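Local coordinates for Nadp(h)-dependent ketose reductase (Bemisia argentifolii, PDB 1E3J), which probably reduces fructose with NADPH, as a zinc-dependent ketose reductase (sorbitol dehydrogenase) of the zinc-containing alcohol dehydrogenase family, at residues L182-A187 with V243-S248. Residues are numbered along the deposited sequence; the frame is centred on the assembly and turned at random.
Sequences LVSVLA and VTIDCS
In the Rossmann-type nucleotide-binding domain, helix 179-190, which starts within an apparent GxGxxG motif (Gly176, Gly178, Gly181), rests through Ser184 on Ile245 of strand 243-246 and Cys247 just beyond its C-terminal end. Ser184 is the one helix residue of 182-187 that reaches across. Its OG lies 3.8 Å from the branch methyl CG2 of Ile245 and 4.0 Å from Cys247 SG, while its CB meets the CD1 end of Ile245 at 4.1 Å. With CG2 anti to the backbone N and CG1 beside it (chi1 -53°), the isoleucine turns both arms to the helix. No hydrogen bond crosses the contact: the buried hydroxyl of Ser184 is bonded instead to Ile180 O, one turn back in its own helix, and meets Ile245 and Cys247 by van der Waals contact alone. Cys247 is the middle residue of an Asx turn, in which Asp246 OD1 takes the amide of Ser248 from above the carboxylate plane at 3.0 Å and Ser248 OG on its syn lone pair at 2.8 Å. Strand 243-246 runs parallel between 171-175 and 266-269; helix 151-164 packs against Val183 and Ala187, and helix 251-260 against Asp246.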
ATOM      1  N   LEU A 182      -2.444  12.139  24.792  1.00 33.67           N
ATOM      2  CA  LEU A 182      -3.564  13.033  24.488  1.00 36.31           C
ATOM      3  C   LEU A 182      -3.581  13.441  23.013  1.00 35.65           C
ATOM      4  O   LEU A 182      -4.652  13.438  22.417  1.00 36.54           O
ATOM      5  CB  LEU A 182      -3.564  14.286  25.394  1.00 35.34           C
ATOM      6  CG  LEU A 182      -3.728  13.897  26.893  1.00 40.00           C
ATOM      7  CD1 LEU A 182      -3.611  15.136  27.796  1.00 36.31           C
ATOM      8  CD2 LEU A 182      -5.076  13.172  27.105  1.00 35.03           C
ATOM      9  N   VAL A 183      -2.443  13.776  22.405  1.00 34.08           N
ATOM     10  CA  VAL A 183      -2.532  14.136  20.971  1.00 34.59           C
ATOM     11  C   VAL A 183      -2.940  12.893  20.145  1.00 34.21           C
ATOM     12  O   VAL A 183      -3.675  13.022  19.167  1.00 32.92           O
ATOM     13  CB  VAL A 183      -1.236  14.794  20.398  1.00 32.23           C
ATOM     14  CG1 VAL A 183      -1.024  16.116  21.063  1.00 35.09           C
ATOM     15  CG2 VAL A 183      -0.024  13.942  20.602  1.00 33.15           C
ATOM     16  N   SER A 184      -2.520  11.699  20.571  1.00 33.42           N
ATOM     17  CA  SER A 184      -2.939  10.478  19.871  1.00 34.29           C
ATOM     18  C   SER A 184      -4.455  10.330  19.962  1.00 34.65           C
ATOM     19  O   SER A 184      -5.081   9.848  19.018  1.00 34.31           O
ATOM     20  CB  SER A 184      -2.300   9.239  20.479  1.00 35.04           C
ATOM     21  OG  SER A 184      -0.911   9.250  20.245  1.00 35.41           O
ATOM     22  N   VAL A 185      -5.055  10.737  21.084  1.00 34.53           N
ATOM     23  CA  VAL A 185      -6.509  10.622  21.208  1.00 34.75           C
ATOM     24  C   VAL A 185      -7.146  11.573  20.226  1.00 35.05           C
ATOM     25  O   VAL A 185      -8.067  11.200  19.464  1.00 37.37           O
ATOM     26  CB  VAL A 185      -7.011  10.946  22.648  1.00 37.48           C
ATOM     27  CG1 VAL A 185      -8.537  11.185  22.642  1.00 36.93           C
ATOM     28  CG2 VAL A 185      -6.682   9.780  23.593  1.00 32.57           C
ATOM     29  N   LEU A 186      -6.663  12.805  20.245  1.00 33.34           N
ATOM     30  CA  LEU A 186      -7.156  13.843  19.342  1.00 34.71           C
ATOM     31  C   LEU A 186      -7.006  13.429  17.849  1.00 35.67           C
ATOM     32  O   LEU A 186      -7.977  13.497  17.082  1.00 36.23           O
ATOM     33  CB  LEU A 186      -6.399  15.158  19.605  1.00 34.76           C
ATOM     34  CG  LEU A 186      -6.698  15.824  20.983  1.00 36.24           C
ATOM     35  CD1 LEU A 186      -5.718  16.941  21.253  1.00 33.33           C
ATOM     36  CD2 LEU A 186      -8.120  16.392  20.956  1.00 34.59           C
ATOM     37  N   ALA A 187      -5.811  12.984  17.453  1.00 31.79           N
ATOM     38  CA  ALA A 187      -5.583  12.586  16.068  1.00 33.62           C
ATOM     39  C   ALA A 187      -6.452  11.374  15.695  1.00 30.70           C
ATOM     40  O   ALA A 187      -7.096  11.366  14.668  1.00 31.03           O
ATOM     41  CB  ALA A 187      -4.074  12.262  15.831  1.00 31.87           C
ATOM     42  N   VAL A 243      -5.529  -1.226  16.666  1.00 32.67           N
ATOM     43  CA  VAL A 243      -4.375  -0.364  16.743  1.00 31.18           C
ATOM     44  C   VAL A 243      -4.185   0.072  18.183  1.00 33.65           C
ATOM     45  O   VAL A 243      -5.081   0.653  18.815  1.00 36.28           O
ATOM     46  CB  VAL A 243      -4.515   0.894  15.880  1.00 32.27           C
ATOM     47  CG1 VAL A 243      -3.329   1.848  16.168  1.00 29.67           C
ATOM     48  CG2 VAL A 243      -4.571   0.520  14.398  1.00 25.53           C
ATOM     49  N   THR A 244      -3.023  -0.249  18.724  1.00 34.50           N
ATOM     50  CA  THR A 244      -2.677   0.158  20.050  1.00 34.27           C
ATOM     51  C   THR A 244      -1.499   1.131  19.926  1.00 35.05           C
ATOM     52  O   THR A 244      -0.525   0.866  19.215  1.00 36.66           O
ATOM     53  CB  THR A 244      -2.231  -1.062  20.894  1.00 38.66           C
ATOM     54  OG1 THR A 244      -3.326  -1.989  21.013  1.00 41.75           O
ATOM     55  CG2 THR A 244      -1.792  -0.613  22.287  1.00 34.11           C
ATOM     56  N   ILE A 245      -1.572   2.239  20.642  1.00 33.91           N
ATOM     57  CA  ILE A 245      -0.526   3.221  20.620  1.00 33.94           C
ATOM     58  C   ILE A 245       0.064   3.311  21.999  1.00 35.50           C
ATOM     59  O   ILE A 245      -0.555   3.815  22.911  1.00 36.58           O
ATOM     60  CB  ILE A 245      -1.076   4.603  20.188  1.00 32.97           C
ATOM     61  CG1 ILE A 245      -1.833   4.455  18.868  1.00 30.98           C
ATOM     62  CG2 ILE A 245       0.085   5.617  20.002  1.00 30.82           C
ATOM     63  CD1 ILE A 245      -2.326   5.751  18.309  1.00 29.10           C
ATOM     64  N   ASP A 246       1.258   2.776  22.168  1.00 39.32           N
ATOM     65  CA  ASP A 246       1.906   2.853  23.450  1.00 43.91           C
ATOM     66  C   ASP A 246       2.637   4.180  23.553  1.00 46.63           C
ATOM     67  O   ASP A 246       3.521   4.486  22.727  1.00 46.83           O
ATOM     68  CB  ASP A 246       2.946   1.762  23.660  1.00 47.38           C
ATOM     69  CG  ASP A 246       3.796   2.043  24.921  1.00 51.88           C
ATOM     70  OD1 ASP A 246       3.156   2.237  25.986  1.00 52.22           O
ATOM     71  OD2 ASP A 246       5.061   2.106  24.849  1.00 51.01           O
ATOM     72  N   CYS A 247       2.285   4.963  24.559  1.00 46.86           N
ATOM     73  CA  CYS A 247       2.937   6.243  24.745  1.00 50.60           C
ATOM     74  C   CYS A 247       3.768   6.244  26.008  1.00 52.67           C
ATOM     75  O   CYS A 247       4.230   7.293  26.447  1.00 54.30           O
ATOM     76  CB  CYS A 247       1.897   7.344  24.831  1.00 48.81           C
ATOM     77  SG  CYS A 247       0.902   7.428  23.347  1.00 51.79           S
ATOM     78  N   SER A 248       3.996   5.065  26.572  1.00 55.07           N
ATOM     79  CA  SER A 248       4.748   4.989  27.823  1.00 58.01           C
ATOM     80  C   SER A 248       6.171   4.429  27.751  1.00 58.07           C
ATOM     81  O   SER A 248       6.981   4.714  28.618  1.00 59.39           O
ATOM     82  CB  SER A 248       3.963   4.166  28.844  1.00 57.31           C
ATOM     83  OG  SER A 248       4.164   2.785  28.591  1.00 58.26           O
TER